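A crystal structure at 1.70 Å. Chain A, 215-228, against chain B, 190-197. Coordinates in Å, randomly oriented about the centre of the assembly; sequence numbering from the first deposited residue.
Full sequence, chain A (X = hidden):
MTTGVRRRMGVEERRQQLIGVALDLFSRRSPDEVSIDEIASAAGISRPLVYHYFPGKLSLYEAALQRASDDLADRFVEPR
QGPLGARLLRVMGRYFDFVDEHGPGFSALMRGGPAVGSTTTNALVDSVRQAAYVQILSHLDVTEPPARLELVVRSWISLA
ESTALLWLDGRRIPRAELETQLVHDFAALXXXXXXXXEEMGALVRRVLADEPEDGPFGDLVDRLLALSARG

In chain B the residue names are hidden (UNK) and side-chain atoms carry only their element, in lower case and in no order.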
ATOM      1  N   GLY A 215     -26.435  11.910   5.135  1.00 30.23           N
ATOM      2  CA  GLY A 215     -25.529  10.752   5.218  1.00 29.31           C
ATOM      3  C   GLY A 215     -24.169  11.077   5.814  1.00 28.55           C
ATOM      4  O   GLY A 215     -23.895  12.240   6.144  1.00 27.93           O
ATOM      5  N   PRO A 216     -23.298  10.055   5.978  1.00 27.56           N
ATOM      6  CA  PRO A 216     -21.929  10.237   6.462  1.00 25.89           C
ATOM      7  C   PRO A 216     -21.065  11.200   5.666  1.00 24.08           C
ATOM      8  O   PRO A 216     -20.227  11.885   6.269  1.00 22.67           O
ATOM      9  CB  PRO A 216     -21.326   8.819   6.388  1.00 26.43           C
ATOM     10  CG  PRO A 216     -22.489   7.905   6.454  1.00 27.84           C
ATOM     11  CD  PRO A 216     -23.608   8.626   5.743  1.00 28.31           C
ATOM     12  N   PHE A 217     -21.226  11.268   4.342  1.00 22.58           N
ATOM     13  CA  PHE A 217     -20.415  12.193   3.575  1.00 23.37           C
ATOM     14  C   PHE A 217     -20.818  13.608   4.006  1.00 23.33           C
ATOM     15  O   PHE A 217     -19.959  14.483   4.197  1.00 23.03           O
ATOM     16  CB  PHE A 217     -20.584  12.033   2.053  1.00 23.81           C
ATOM     17  CG  PHE A 217     -19.727  12.980   1.254  1.00 24.07           C
ATOM     18  CD1 PHE A 217     -18.354  12.782   1.143  1.00 24.65           C
ATOM     19  CD2 PHE A 217     -20.293  14.099   0.627  1.00 24.84           C
ATOM     20  CE1 PHE A 217     -17.562  13.655   0.431  1.00 26.28           C
ATOM     21  CE2 PHE A 217     -19.493  14.977  -0.092  1.00 26.17           C
ATOM     22  CZ  PHE A 217     -18.151  14.767  -0.195  1.00 25.68           C
ATOM     23  N   GLY A 218     -22.128  13.788   4.143  1.00 23.53           N
ATOM     24  CA  GLY A 218     -22.710  15.061   4.596  1.00 23.54           C
ATOM     25  C   GLY A 218     -22.076  15.480   5.908  1.00 23.34           C
ATOM     26  O   GLY A 218     -21.633  16.638   6.085  1.00 23.92           O
ATOM     27  N   ASP A 219     -22.032  14.533   6.829  1.00 23.04           N
ATOM     28  CA  ASP A 219     -21.461  14.779   8.144  1.00 23.48           C
ATOM     29  C   ASP A 219     -19.952  15.052   8.070  1.00 22.12           C
ATOM     30  O   ASP A 219     -19.458  15.952   8.751  1.00 20.92           O
ATOM     31  CB  ASP A 219     -21.789  13.623   9.088  1.00 25.03           C
ATOM     32  CG  ASP A 219     -21.241  13.848  10.486  1.00 26.92           C
ATOM     33  OD1 ASP A 219     -21.543  14.896  11.103  1.00 32.43           O
ATOM     34  OD2 ASP A 219     -20.505  12.971  10.958  1.00 31.67           O
ATOM     35  N   LEU A 220     -19.221  14.324   7.220  1.00 20.38           N
ATOM     36  CA  LEU A 220     -17.816  14.663   6.986  1.00 19.91           C
ATOM     37  C   LEU A 220     -17.602  16.106   6.522  1.00 19.59           C
ATOM     38  O   LEU A 220     -16.750  16.814   7.035  1.00 18.98           O
ATOM     39  CB  LEU A 220     -17.168  13.688   5.969  1.00 19.35           C
ATOM     40  CG  LEU A 220     -15.735  14.025   5.513  1.00 19.67           C
ATOM     41  CD1 LEU A 220     -14.716  13.787   6.656  1.00 22.76           C
ATOM     42  CD2 LEU A 220     -15.375  13.176   4.309  1.00 19.66           C
ATOM     43  N   VAL A 221     -18.367  16.541   5.527  1.00 18.77           N
ATOM     44  CA  VAL A 221     -18.217  17.899   5.015  1.00 19.94           C
ATOM     45  C   VAL A 221     -18.552  18.905   6.136  1.00 19.43           C
ATOM     46  O   VAL A 221     -17.802  19.857   6.320  1.00 19.17           O
ATOM     47  CB  VAL A 221     -19.121  18.117   3.779  1.00 21.31           C
ATOM     48  CG1 VAL A 221     -19.139  19.599   3.327  1.00 22.15           C
ATOM     49  CG2 VAL A 221     -18.675  17.154   2.656  1.00 21.85           C
ATOM     50  N   ASP A 222     -19.611  18.624   6.901  1.00 20.21           N
ATOM     51  CA  ASP A 222     -20.033  19.495   8.033  1.00 19.71           C
ATOM     52  C   ASP A 222     -18.855  19.620   9.009  1.00 19.96           C
ATOM     53  O   ASP A 222     -18.501  20.732   9.429  1.00 19.90           O
ATOM     54  CB  ASP A 222     -21.235  18.913   8.782  1.00 20.43           C
ATOM     55  CG  ASP A 222     -22.535  18.945   7.971  1.00 20.56           C
ATOM     56  OD1 ASP A 222     -22.541  19.525   6.872  1.00 21.71           O
ATOM     57  OD2 ASP A 222     -23.535  18.368   8.458  1.00 26.64           O
ATOM     58  N   ARG A 223     -18.269  18.470   9.364  1.00 19.49           N
ATOM     59  CA  ARG A 223     -17.113  18.449  10.284  1.00 20.20           C
ATOM     60  C   ARG A 223     -15.868  19.175   9.783  1.00 19.30           C
ATOM     61  O   ARG A 223     -15.145  19.835  10.553  1.00 19.73           O
ATOM     62  CB  ARG A 223     -16.789  17.020  10.674  1.00 19.15           C
ATOM     63  CG  ARG A 223     -17.822  16.442  11.614  1.00 21.56           C
ATOM     64  CD  ARG A 223     -17.642  14.961  11.662  1.00 25.86           C
ATOM     65  NE  ARG A 223     -18.594  14.357  12.583  1.00 31.03           N
ATOM     66  CZ  ARG A 223     -18.322  14.057  13.847  1.00 35.60           C
ATOM     67  NH1 ARG A 223     -17.124  14.330  14.366  1.00 33.79           N
ATOM     68  NH2 ARG A 223     -19.264  13.489  14.596  1.00 37.77           N
ATOM     69  N   LEU A 224     -15.607  19.078   8.479  1.00 19.27           N
ATOM     70  CA  LEU A 224     -14.475  19.779   7.923  1.00 19.96           C
ATOM     71  C   LEU A 224     -14.705  21.287   7.858  1.00 20.33           C
ATOM     72  O   LEU A 224     -13.782  22.085   8.064  1.00 19.76           O
ATOM     73  CB  LEU A 224     -14.117  19.210   6.543  1.00 19.41           C
ATOM     74  CG  LEU A 224     -13.551  17.776   6.572  1.00 22.39           C
ATOM     75  CD1 LEU A 224     -13.298  17.333   5.144  1.00 25.59           C
ATOM     76  CD2 LEU A 224     -12.254  17.717   7.396  1.00 21.58           C
ATOM     77  N   LEU A 225     -15.949  21.678   7.592  1.00 20.53           N
ATOM     78  CA  LEU A 225     -16.296  23.088   7.621  1.00 21.06           C
ATOM     79  C   LEU A 225     -16.101  23.624   9.037  1.00 19.94           C
ATOM     80  O   LEU A 225     -15.517  24.701   9.219  1.00 21.31           O
ATOM     81  CB  LEU A 225     -17.727  23.309   7.104  1.00 20.81           C
ATOM     82  CG  LEU A 225     -17.848  23.164   5.577  1.00 21.88           C
ATOM     83  CD1 LEU A 225     -19.359  23.115   5.176  1.00 21.94           C
ATOM     84  CD2 LEU A 225     -17.080  24.285   4.840  1.00 22.94           C
ATOM     85  N   ALA A 226     -16.529  22.840  10.022  1.00 21.68           N
ATOM     86  CA  ALA A 226     -16.407  23.207  11.453  1.00 23.06           C
ATOM     87  C   ALA A 226     -14.940  23.330  11.874  1.00 23.71           C
ATOM     88  O   ALA A 226     -14.532  24.309  12.503  1.00 24.47           O
ATOM     89  CB  ALA A 226     -17.153  22.216  12.337  1.00 23.11           C
ATOM     90  N   LEU A 227     -14.136  22.358  11.477  1.00 24.70           N
ATOM     91  CA  LEU A 227     -12.702  22.418  11.709  1.00 26.55           C
ATOM     92  C   LEU A 227     -12.077  23.686  11.122  1.00 27.40           C
ATOM     93  O   LEU A 227     -11.258  24.341  11.782  1.00 28.60           O
ATOM     94  CB  LEU A 227     -12.036  21.145  11.157  1.00 26.22           C
ATOM     95  CG  LEU A 227     -10.585  20.883  11.532  1.00 28.57           C
ATOM     96  CD1 LEU A 227     -10.411  20.904  13.060  1.00 31.92           C
ATOM     97  CD2 LEU A 227     -10.228  19.535  10.959  1.00 31.16           C
ATOM     98  N   SER A 228     -12.479  24.045   9.902  1.00 28.64           N
ATOM     99  CA  SER A 228     -11.945  25.228   9.202  1.00 29.75           C
ATOM    100  C   SER A 228     -12.378  26.541   9.856  1.00 30.39           C
ATOM    101  O   SER A 228     -11.763  27.600   9.620  1.00 29.54           O
ATOM    102  CB  SER A 228     -12.389  25.230   7.738  1.00 30.00           C
ATOM    103  OG  SER A 228     -11.939  24.069   7.073  1.00 31.67           O
TER
ATOM    104  N   UNK B 190      -5.259  13.358   6.198  1.00 16.32           N
ATOM    105  CA  UNK B 190      -5.189  14.037   7.498  1.00 17.63           C
ATOM    106  C   UNK B 190      -6.540  14.620   7.896  1.00 16.81           C
ATOM    107  O   UNK B 190      -6.964  14.529   9.058  1.00 17.13           O
ATOM    108  c   UNK B 190      -2.753  14.659   7.198  1.00 26.13           C
ATOM    109  c   UNK B 190      -4.158  15.175   7.439  1.00 19.13           C
ATOM    110  c   UNK B 190      -1.627  16.114   9.447  1.00 34.88           C
ATOM    111 se   UNK B 190      -1.891  14.214   8.913  1.00 45.56          SE
ATOM    112  N   UNK B 191      -7.221  15.225   6.928  1.00 16.21           N
ATOM    113  CA  UNK B 191      -8.503  15.893   7.178  1.00 16.34           C
ATOM    114  C   UNK B 191      -9.564  14.877   7.640  1.00 15.74           C
ATOM    115  O   UNK B 191     -10.371  15.158   8.557  1.00 16.44           O
ATOM    116  c   UNK B 191      -8.954  16.577   5.909  1.00 18.45           C
ATOM    117  N   UNK B 192      -9.581  13.711   6.987  1.00 14.59           N
ATOM    118  CA  UNK B 192     -10.574  12.694   7.325  1.00 15.47           C
ATOM    119  C   UNK B 192     -10.390  12.266   8.792  1.00 16.51           C
ATOM    120  O   UNK B 192     -11.372  12.172   9.532  1.00 17.63           O
ATOM    121  c   UNK B 192     -11.388  10.362   6.925  1.00 16.56           C
ATOM    122  c   UNK B 192     -10.534  11.458   6.363  1.00 16.42           C
ATOM    123  c   UNK B 192     -11.054  11.888   4.991  1.00 15.76           C
ATOM    124  N   UNK B 193      -9.145  12.004   9.204  1.00 15.49           N
ATOM    125  CA  UNK B 193      -8.883  11.684  10.612  1.00 16.70           C
ATOM    126  C   UNK B 193      -9.272  12.846  11.576  1.00 16.13           C
ATOM    127  O   UNK B 193      -9.969  12.647  12.600  1.00 17.40           O
ATOM    128  o   UNK B 193      -7.195  10.914  12.132  1.00 16.44           O
ATOM    129  c   UNK B 193      -7.416  11.338  10.803  1.00 17.24           C
ATOM    130  N   UNK B 194      -8.820  14.045  11.226  1.00 15.99           N
ATOM    131  CA  UNK B 194      -9.078  15.258  12.007  1.00 16.53           C
ATOM    132  C   UNK B 194     -10.556  15.557  12.192  1.00 17.53           C
ATOM    133  O   UNK B 194     -10.957  16.163  13.198  1.00 17.78           O
ATOM    134  c   UNK B 194      -8.348  16.452  11.357  1.00 17.32           C
ATOM    135  N   UNK B 195     -11.386  15.119  11.248  1.00 17.22           N
ATOM    136  CA  UNK B 195     -12.827  15.401  11.302  1.00 18.77           C
ATOM    137  C   UNK B 195     -13.523  14.714  12.496  1.00 19.30           C
ATOM    138  O   UNK B 195     -14.538  15.211  12.985  1.00 20.17           O
ATOM    139  c   UNK B 195     -13.499  14.989   9.966  1.00 18.81           C
ATOM    140  N   UNK B 196     -12.944  13.601  12.951  1.00 21.53           N
ATOM    141  CA  UNK B 196     -13.511  12.754  13.998  1.00 23.76           C
ATOM    142  C   UNK B 196     -12.612  12.590  15.253  1.00 25.22           C
ATOM    143  O   UNK B 196     -12.946  11.822  16.153  1.00 27.80           O
ATOM    144  c   UNK B 196     -14.417  11.554  10.931  1.00 25.96           C
ATOM    145  o   UNK B 196     -17.563  11.831   9.063  1.00 29.62           O
ATOM    146  c   UNK B 196     -17.162  11.651  11.431  1.00 26.38           C
ATOM    147  c   UNK B 196     -16.249  11.536  12.484  1.00 26.65           C
ATOM    148  c   UNK B 196     -16.680  11.711  10.121  1.00 27.34           C
ATOM    149  c   UNK B 196     -13.879  11.385  13.406  1.00 24.58           C
ATOM    150  c   UNK B 196     -15.318  11.678   9.866  1.00 26.55           C
ATOM    151  c   UNK B 196     -14.867  11.487  12.250  1.00 24.83           C
ATOM    152  N   UNK B 197     -11.464  13.266  15.297  1.00 23.43           N
ATOM    153  CA  UNK B 197     -10.556  13.149  16.450  1.00 23.49           C
ATOM    154  C   UNK B 197     -10.081  14.530  16.893  1.00 23.70           C
ATOM    155  O   UNK B 197      -9.488  15.266  16.112  1.00 23.29           O
ATOM    156  c   UNK B 197      -9.368  12.230  16.117  1.00 22.40           C
ATOM    157  o   UNK B 197      -7.333  12.762  17.241  1.00 22.19           O
ATOM    158  o   UNK B 197      -8.693  11.349  18.229  1.00 24.85           O
ATOM    159  c   UNK B 197      -8.389  12.100  17.284  1.00 23.87           C
TER
HETATM  160  O   HOH W   1     -19.894  11.062   9.245  1.00 43.40           O
HETATM  161  O   HOH W   2     -16.086  12.867  16.628  1.00 46.82           O

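Position 190 carries two carbons, a selenium and a terminal carbon in an unbranched chain. Its nearest approach to the chain A stretch is 8.3 Å, from its CB to CD2 of L227(A), so it makes no contact there. Selenium in that place identifies selenomethionine, M190(B).

Position 191 has one side-chain carbon, its CB, 3.8 Å from CD2 of L224(A). The same CD2 sits 3.4 Å from the backbone O of position 191, so the leucine packs against main chain as well as side chain. A lone carbon is alanine, A191(B).

Position 192 shows one carbon bearing two more, with no heteroatom. The approach is looser, one branch carbon lying 4.4 Å from CD1 of L220(A). A fork at CB means valine, V192(B), and the touching atom is CG2.

Position 193 has a carbon followed by an oxygen, and its CA-to-CB bond points away from the chain A stretch. With no second branch on CB this is serine, S193(B).

Position 194 has a single carbon again, its CB meeting CD2 of L227(A) at 3.6 Å: alanine, A194(B).

Position 195 also has one carbon, and its CA-to-CB bond points toward the chain A stretch. Its CA is 5.4 Å from CA of R223(A); its CB is 3.7 Å from CD1 of L220(A), 3.9 Å from CD2 of L224(A) and 3.9 Å from CB of R223(A). It is alanine, A195(B).

Position 196 has a carbon leading to a six-carbon ring that bears one oxygen. One ring carbon lies 3.3 Å from NE of R223(A), over one face of the guanidinium, while OD2 of D219(A) approaches the ring edge, 3.6 Å from the same carbon. This is tyrosine, Y196(B), and the carbon is CE1.

Position 197 has two carbons, the second carrying two oxygens: aspartate. The CA-to-CB bond of D197(B) points away from the chain A stretch, and its side chain caps a backbone N just past the stretch.

The helices cross at 86°, with axes 9.0 Å apart at closest approach. The small alanine side chains leave room for the leucines of chain A, and the contact buries 438 Å² in total. One direct hydrogen bond joins the stretches: NH1 of R223(A) donates to O of A195(B) at 3.1 Å and 160°. Within chain A, a salt bridge from NE of R223(A) to OD2 of D219(A), 2.9 Å, ties the arginine to its own helix. Water 1 extends this polar side, accepting from OH of Y196(B) at 2.5 Å and donating to OD2 of D219(A) at 2.6 Å and to O of P216(A) at 3.1 Å. Thus apolar packing is flanked by a network centred on the arginine, aspartate and tyrosine.

Chain B, residues 190-197: MAVSAAYD
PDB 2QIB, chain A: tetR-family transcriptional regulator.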